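Phosphopantetheine adenylyltransferase (Archaeoglobus fulgidus, PDB 3DO8) probably catalyses the reversible transfer of an adenylyl group from ATP to 4'-phosphopantetheine, giving dephospho-CoA and pyrophosphate in coenzyme A biosynthesis. Local coordinates at residues E56-Y61 with P70-I75; L19-I24 with T134-G139. All coordinates share one frame; numbering follows the deposited sequence.

In the fold
Both contacts belong to one Rossmann-like nucleotidyltransferase domain, built on a parallel sheet with strand order 3-2-1-4-5, and their centres lie about 16 Å apart. Along the chain interaction 1 is nested inside the span closed by interaction 2: helix 14-27 comes first, then helix 51-66 and the outermost strand 71-75, and last the loop that follows strand 116-121. Interaction 1 fastens a helix to the edge of the sheet over a short connection, whereas interaction 2 brings a late loop back to the first helix across 109 intervening residues. Tyr61 of helix 51-66 links the two contacts by packing on Ile20 of helix 14-27 and on Arg138 of the loop, and the second subunit reaches interaction 2.

Interaction 1: residues E56-Y61 with P70-I75; sequences ENVKRY and PEIVKI
Lys59 and Ile72 meet because each first torsion sets a branch beside its own backbone nitrogen, opposite the carbonyl carbon: CG of Lys59 at chi1 -76° and CG1 of Ile72 at chi1 -59°. The two side chains cross at a slant, and Lys59 CG comes to 3.7 Å from Ile72 CG1, with Lys59 CD at 4.0 Å from the same CG1. It is thus the methylene part of the lysine that packs on the strand, before the side chain bends at chi3. Pro70, just ahead of the strand, brings its ring carbon CD to 4.0 Å from Lys59 CA, so the ring abuts the helix backbone at the point where the two segments run nearest. Deeper in, the methyl Val58 CG1 approaches the methyl Ile72 CD1 at 4.2 Å, a looser apolar touch. The same core continues into the neighbouring strand: Val58 and Pro70 both lean on Ile33, and Ile72 on Val35. Strand 31-36, helix 51-66 and the parallel neighbouring strand 71-75 form a right-handed beta-alpha-beta crossover, the repeating element of the Rossmann-like nucleotidyltransferase fold.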
loop_
_atom_site.group_PDB
_atom_site.type_symbol
_atom_site.label_atom_id
_atom_site.label_comp_id
_atom_site.label_asym_id
_atom_site.label_seq_id
_atom_site.Cartn_x
_atom_site.Cartn_y
_atom_site.Cartn_z
ATOM N N GLU A 56 -23.958 3.567 0.847
ATOM C CA GLU A 56 -24.543 2.467 0.057
ATOM C C GLU A 56 -23.800 2.234 -1.246
ATOM O O GLU A 56 -23.612 1.095 -1.675
ATOM C CB GLU A 56 -26.044 2.699 -0.201
ATOM C CG GLU A 56 -26.932 2.452 1.001
ATOM C CD GLU A 56 -26.800 1.022 1.574
ATOM O OE1 GLU A 56 -26.783 0.029 0.786
ATOM O OE2 GLU A 56 -26.706 0.902 2.812
ATOM N N ASN A 57 -23.334 3.314 -1.866
ATOM C CA ASN A 57 -22.531 3.171 -3.078
ATOM C C ASN A 57 -21.273 2.360 -2.821
ATOM O O ASN A 57 -20.905 1.483 -3.610
ATOM C CB ASN A 57 -22.188 4.522 -3.692
ATOM C CG ASN A 57 -23.413 5.215 -4.301
ATOM O OD1 ASN A 57 -24.461 4.572 -4.538
ATOM N ND2 ASN A 57 -23.298 6.545 -4.547
ATOM N N VAL A 58 -20.617 2.633 -1.693
ATOM C CA VAL A 58 -19.400 1.888 -1.331
ATOM C C VAL A 58 -19.759 0.428 -1.031
ATOM O O VAL A 58 -19.120 -0.498 -1.525
ATOM C CB VAL A 58 -18.691 2.501 -0.134
ATOM C CG1 VAL A 58 -17.521 1.584 0.352
ATOM C CG2 VAL A 58 -18.166 3.908 -0.495
ATOM N N LYS A 59 -20.808 0.235 -0.258
ATOM C CA LYS A 59 -21.244 -1.118 0.104
ATOM C C LYS A 59 -21.570 -1.958 -1.123
ATOM O O LYS A 59 -21.134 -3.120 -1.210
ATOM C CB LYS A 59 -22.429 -1.074 1.064
ATOM C CG LYS A 59 -22.020 -0.703 2.474
ATOM C CD LYS A 59 -23.158 -0.968 3.464
ATOM C CE LYS A 59 -24.250 -0.016 3.299
ATOM N NZ LYS A 59 -25.384 -0.340 4.271
ATOM N N ARG A 60 -22.291 -1.376 -2.090
ATOM C CA ARG A 60 -22.689 -2.142 -3.266
ATOM C C ARG A 60 -21.513 -2.504 -4.134
ATOM O O ARG A 60 -21.465 -3.580 -4.748
ATOM C CB ARG A 60 -23.705 -1.391 -4.100
ATOM C CG ARG A 60 -25.034 -1.300 -3.461
ATOM C CD ARG A 60 -26.080 -0.887 -4.504
ATOM N NE ARG A 60 -27.316 -0.476 -3.845
ATOM C CZ ARG A 60 -27.651 0.785 -3.589
ATOM N NH1 ARG A 60 -26.831 1.783 -3.931
ATOM N NH2 ARG A 60 -28.792 1.036 -2.965
ATOM N N TYR A 61 -20.575 -1.565 -4.226
ATOM C CA TYR A 61 -19.345 -1.775 -5.023
ATOM C C TYR A 61 -18.535 -2.931 -4.432
ATOM O O TYR A 61 -18.119 -3.867 -5.135
ATOM C CB TYR A 61 -18.502 -0.490 -5.108
ATOM C CG TYR A 61 -17.161 -0.791 -5.714
ATOM C CD1 TYR A 61 -17.031 -0.972 -7.079
ATOM C CD2 TYR A 61 -16.027 -0.969 -4.916
ATOM C CE1 TYR A 61 -15.850 -1.313 -7.635
ATOM C CE2 TYR A 61 -14.797 -1.303 -5.471
ATOM C CZ TYR A 61 -14.718 -1.473 -6.854
ATOM O OH TYR A 61 -13.567 -1.830 -7.495
ATOM N N PRO A 70 -18.970 -4.534 3.536
ATOM C CA PRO A 70 -17.969 -4.026 4.474
ATOM C C PRO A 70 -18.607 -3.269 5.632
ATOM O O PRO A 70 -19.676 -2.692 5.467
ATOM C CB PRO A 70 -17.154 -3.035 3.620
ATOM C CG PRO A 70 -18.130 -2.547 2.626
ATOM C CD PRO A 70 -19.063 -3.708 2.320
ATOM N N GLU A 71 -17.916 -3.253 6.768
ATOM C CA GLU A 71 -18.285 -2.389 7.877
ATOM C C GLU A 71 -18.041 -0.931 7.458
ATOM O O GLU A 71 -16.896 -0.562 7.138
ATOM C CB GLU A 71 -17.453 -2.691 9.150
ATOM C CG GLU A 71 -17.783 -1.737 10.335
ATOM C CD GLU A 71 -16.899 -1.863 11.575
ATOM O OE1 GLU A 71 -15.715 -2.300 11.483
ATOM O OE2 GLU A 71 -17.417 -1.467 12.664
ATOM N N ILE A 72 -19.094 -0.116 7.530
ATOM C CA ILE A 72 -19.026 1.328 7.305
ATOM C C ILE A 72 -19.219 2.051 8.629
ATOM O O ILE A 72 -20.181 1.784 9.371
ATOM C CB ILE A 72 -20.165 1.884 6.357
ATOM C CG1 ILE A 72 -20.132 1.216 4.985
ATOM C CG2 ILE A 72 -20.076 3.418 6.194
ATOM C CD1 ILE A 72 -18.903 1.321 4.320
ATOM N N VAL A 73 -18.364 3.010 8.885
ATOM C CA VAL A 73 -18.539 3.874 10.050
ATOM C C VAL A 73 -18.582 5.326 9.569
ATOM O O VAL A 73 -17.854 5.707 8.645
ATOM C CB VAL A 73 -17.421 3.625 11.084
ATOM C CG1 VAL A 73 -17.392 2.142 11.517
ATOM C CG2 VAL A 73 -16.112 3.992 10.529
ATOM N N LYS A 74 -19.491 6.127 10.116
ATOM C CA LYS A 74 -19.513 7.542 9.791
ATOM C C LYS A 74 -18.342 8.236 10.463
ATOM O O LYS A 74 -18.122 8.085 11.691
ATOM C CB LYS A 74 -20.824 8.195 10.251
ATOM C CG LYS A 74 -20.986 9.611 9.825
ATOM C CD LYS A 74 -22.275 10.233 10.380
ATOM C CE LYS A 74 -23.537 9.636 9.774
ATOM N NZ LYS A 74 -24.818 10.319 10.240
ATOM N N ILE A 75 -17.603 8.994 9.663
ATOM C CA ILE A 75 -16.507 9.842 10.153
ATOM C C ILE A 75 -17.107 11.209 10.497
ATOM O O ILE A 75 -17.678 11.872 9.640
ATOM C CB ILE A 75 -15.392 9.994 9.089
ATOM C CG1 ILE A 75 -14.739 8.657 8.751
ATOM C CG2 ILE A 75 -14.307 10.948 9.565
ATOM C CD1 ILE A 75 -13.858 8.690 7.477
#

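Interaction 2: residues L19-I24 with T134-G139; sequences LIDVAI and TRIKRG
Charge pairing joins Asp21 to Arg138: the carboxylate oxygen OD2 lies 3.5 Å from NH1 in a long salt bridge, with the carboxylate and guanidinium planes 46° apart. The stronger polar partners of both groups lie beyond the two segments: Glu14 takes NH2 of the arginine, Tyr66 bonds to Asp21 OD1, and Lys25 and Tyr89 of the second subunit both bond to OD2. Such a setting would probably favour the charged form of this buried carboxylate. Hydrogen bonding across the segments adds one weak link, from Gly139 N to Asp21 OD1 at 3.5 Å with an N-H...O angle of 160°. Van der Waals contacts complete the join. With CG anti to the backbone N (chi1 -169°), Asp21 reaches out from the helix toward the loop, where Ile136 CG2 sits 3.4 Å from its OD2. Arg138 folds back through a bend at chi2, which lays its CD 3.6 Å from Asp21 OD1 and brings NH1 3.3 Å from Asp21 CB. Helix 14-27 is thus tied, at the subunit interface, to a loop whose opening residues, Thr134 to Lys137, resemble the end of the ISSTxxR-type signature of the nucleotidyltransferase superfamily.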
loop_
_atom_site.group_PDB
_atom_site.type_symbol
_atom_site.label_atom_id
_atom_site.label_comp_id
_atom_site.label_asym_id
_atom_site.label_seq_id
_atom_site.Cartn_x
_atom_site.Cartn_y
_atom_site.Cartn_z
ATOM N N LEU A 19 -7.682 2.166 -3.656
ATOM C CA LEU A 19 -7.552 2.177 -2.201
ATOM C C LEU A 19 -8.285 0.974 -1.592
ATOM O O LEU A 19 -7.783 0.304 -0.681
ATOM C CB LEU A 19 -8.147 3.453 -1.617
ATOM C CG LEU A 19 -7.511 4.796 -1.919
ATOM C CD1 LEU A 19 -8.075 5.891 -0.968
ATOM C CD2 LEU A 19 -6.005 4.691 -1.832
ATOM N N ILE A 20 -9.507 0.761 -2.058
ATOM C CA ILE A 20 -10.342 -0.310 -1.544
ATOM C C ILE A 20 -9.686 -1.664 -1.825
ATOM O O ILE A 20 -9.685 -2.565 -0.949
ATOM C CB ILE A 20 -11.785 -0.238 -2.143
ATOM C CG1 ILE A 20 -12.536 0.943 -1.534
ATOM C CG2 ILE A 20 -12.571 -1.530 -1.915
ATOM C CD1 ILE A 20 -13.782 1.397 -2.287
ATOM N N ASP A 21 -9.117 -1.829 -3.028
ATOM C CA ASP A 21 -8.484 -3.112 -3.389
ATOM C C ASP A 21 -7.321 -3.383 -2.436
ATOM O O ASP A 21 -7.145 -4.480 -1.942
ATOM C CB ASP A 21 -7.948 -3.082 -4.820
ATOM C CG ASP A 21 -7.532 -4.457 -5.313
ATOM O OD1 ASP A 21 -8.407 -5.358 -5.336
ATOM O OD2 ASP A 21 -6.324 -4.628 -5.686
ATOM N N VAL A 22 -6.487 -2.380 -2.235
ATOM C CA VAL A 22 -5.315 -2.545 -1.360
ATOM C C VAL A 22 -5.808 -2.870 0.067
ATOM O O VAL A 22 -5.322 -3.789 0.700
ATOM C CB VAL A 22 -4.372 -1.293 -1.394
ATOM C CG1 VAL A 22 -3.353 -1.337 -0.260
ATOM C CG2 VAL A 22 -3.721 -1.143 -2.770
ATOM N N ALA A 23 -6.792 -2.132 0.560
ATOM C CA ALA A 23 -7.275 -2.335 1.925
ATOM C C ALA A 23 -7.819 -3.752 2.107
ATOM O O ALA A 23 -7.554 -4.388 3.119
ATOM C CB ALA A 23 -8.331 -1.306 2.302
ATOM N N ILE A 24 -8.594 -4.249 1.136
ATOM C CA ILE A 24 -9.177 -5.575 1.239
ATOM C C ILE A 24 -8.142 -6.682 1.108
ATOM O O ILE A 24 -8.228 -7.706 1.796
ATOM C CB ILE A 24 -10.357 -5.761 0.252
ATOM C CG1 ILE A 24 -11.493 -4.813 0.669
ATOM C CG2 ILE A 24 -10.801 -7.196 0.236
ATOM C CD1 ILE A 24 -12.726 -4.765 -0.252
ATOM N N THR A 134 -1.763 0.692 -15.175
ATOM C CA THR A 134 -1.809 -0.728 -15.496
ATOM C C THR A 134 -3.064 -1.317 -14.848
ATOM O O THR A 134 -3.520 -0.841 -13.791
ATOM C CB THR A 134 -0.579 -1.491 -14.945
ATOM O OG1 THR A 134 -0.413 -1.156 -13.567
ATOM C CG2 THR A 134 0.697 -1.144 -15.695
ATOM N N ARG A 135 -3.601 -2.359 -15.478
ATOM C CA ARG A 135 -4.798 -3.010 -14.984
ATOM C C ARG A 135 -4.465 -3.694 -13.664
ATOM O O ARG A 135 -3.349 -4.216 -13.485
ATOM C CB ARG A 135 -5.325 -4.033 -15.989
ATOM C CG ARG A 135 -6.630 -4.694 -15.544
ATOM C CD ARG A 135 -7.364 -5.383 -16.710
ATOM N NE ARG A 135 -8.790 -5.587 -16.413
ATOM C CZ ARG A 135 -9.778 -4.722 -16.674
ATOM N NH1 ARG A 135 -9.543 -3.551 -17.268
ATOM N NH2 ARG A 135 -11.030 -5.041 -16.341
ATOM N N ILE A 136 -5.414 -3.631 -12.729
ATOM C CA ILE A 136 -5.331 -4.383 -11.488
ATOM C C ILE A 136 -6.523 -5.336 -11.429
ATOM O O ILE A 136 -7.679 -4.913 -11.560
ATOM C CB ILE A 136 -5.386 -3.487 -10.245
ATOM C CG1 ILE A 136 -4.171 -2.549 -10.180
ATOM C CG2 ILE A 136 -5.448 -4.350 -8.998
ATOM C CD1 ILE A 136 -4.441 -1.260 -9.419
ATOM N N LYS A 137 -6.237 -6.618 -11.235
ATOM C CA LYS A 137 -7.286 -7.605 -11.057
ATOM C C LYS A 137 -7.853 -7.492 -9.635
ATOM O O LYS A 137 -7.191 -7.869 -8.659
ATOM C CB LYS A 137 -6.736 -9.001 -11.335
ATOM C CG LYS A 137 -6.245 -9.164 -12.781
ATOM C CD LYS A 137 -7.345 -9.629 -13.729
ATOM C CE LYS A 137 -7.617 -11.121 -13.575
ATOM N NZ LYS A 137 -8.289 -11.707 -14.776
ATOM N N ARG A 138 -9.068 -6.942 -9.532
ATOM C CA ARG A 138 -9.753 -6.787 -8.239
ATOM C C ARG A 138 -10.186 -8.120 -7.681
ATOM O O ARG A 138 -10.639 -8.996 -8.413
ATOM C CB ARG A 138 -11.014 -5.926 -8.360
ATOM C CG ARG A 138 -10.806 -4.567 -8.958
ATOM C CD ARG A 138 -9.550 -3.929 -8.452
ATOM N NE ARG A 138 -9.531 -2.499 -8.750
ATOM C CZ ARG A 138 -8.519 -1.680 -8.474
ATOM N NH1 ARG A 138 -7.399 -2.125 -7.902
ATOM N NH2 ARG A 138 -8.628 -0.406 -8.787
ATOM N N GLY A 139 -10.063 -8.251 -6.369
ATOM C CA GLY A 139 -10.499 -9.441 -5.659
ATOM C C GLY A 139 -9.562 -9.697 -4.500
ATOM O O GLY A 139 -8.616 -8.950 -4.277
#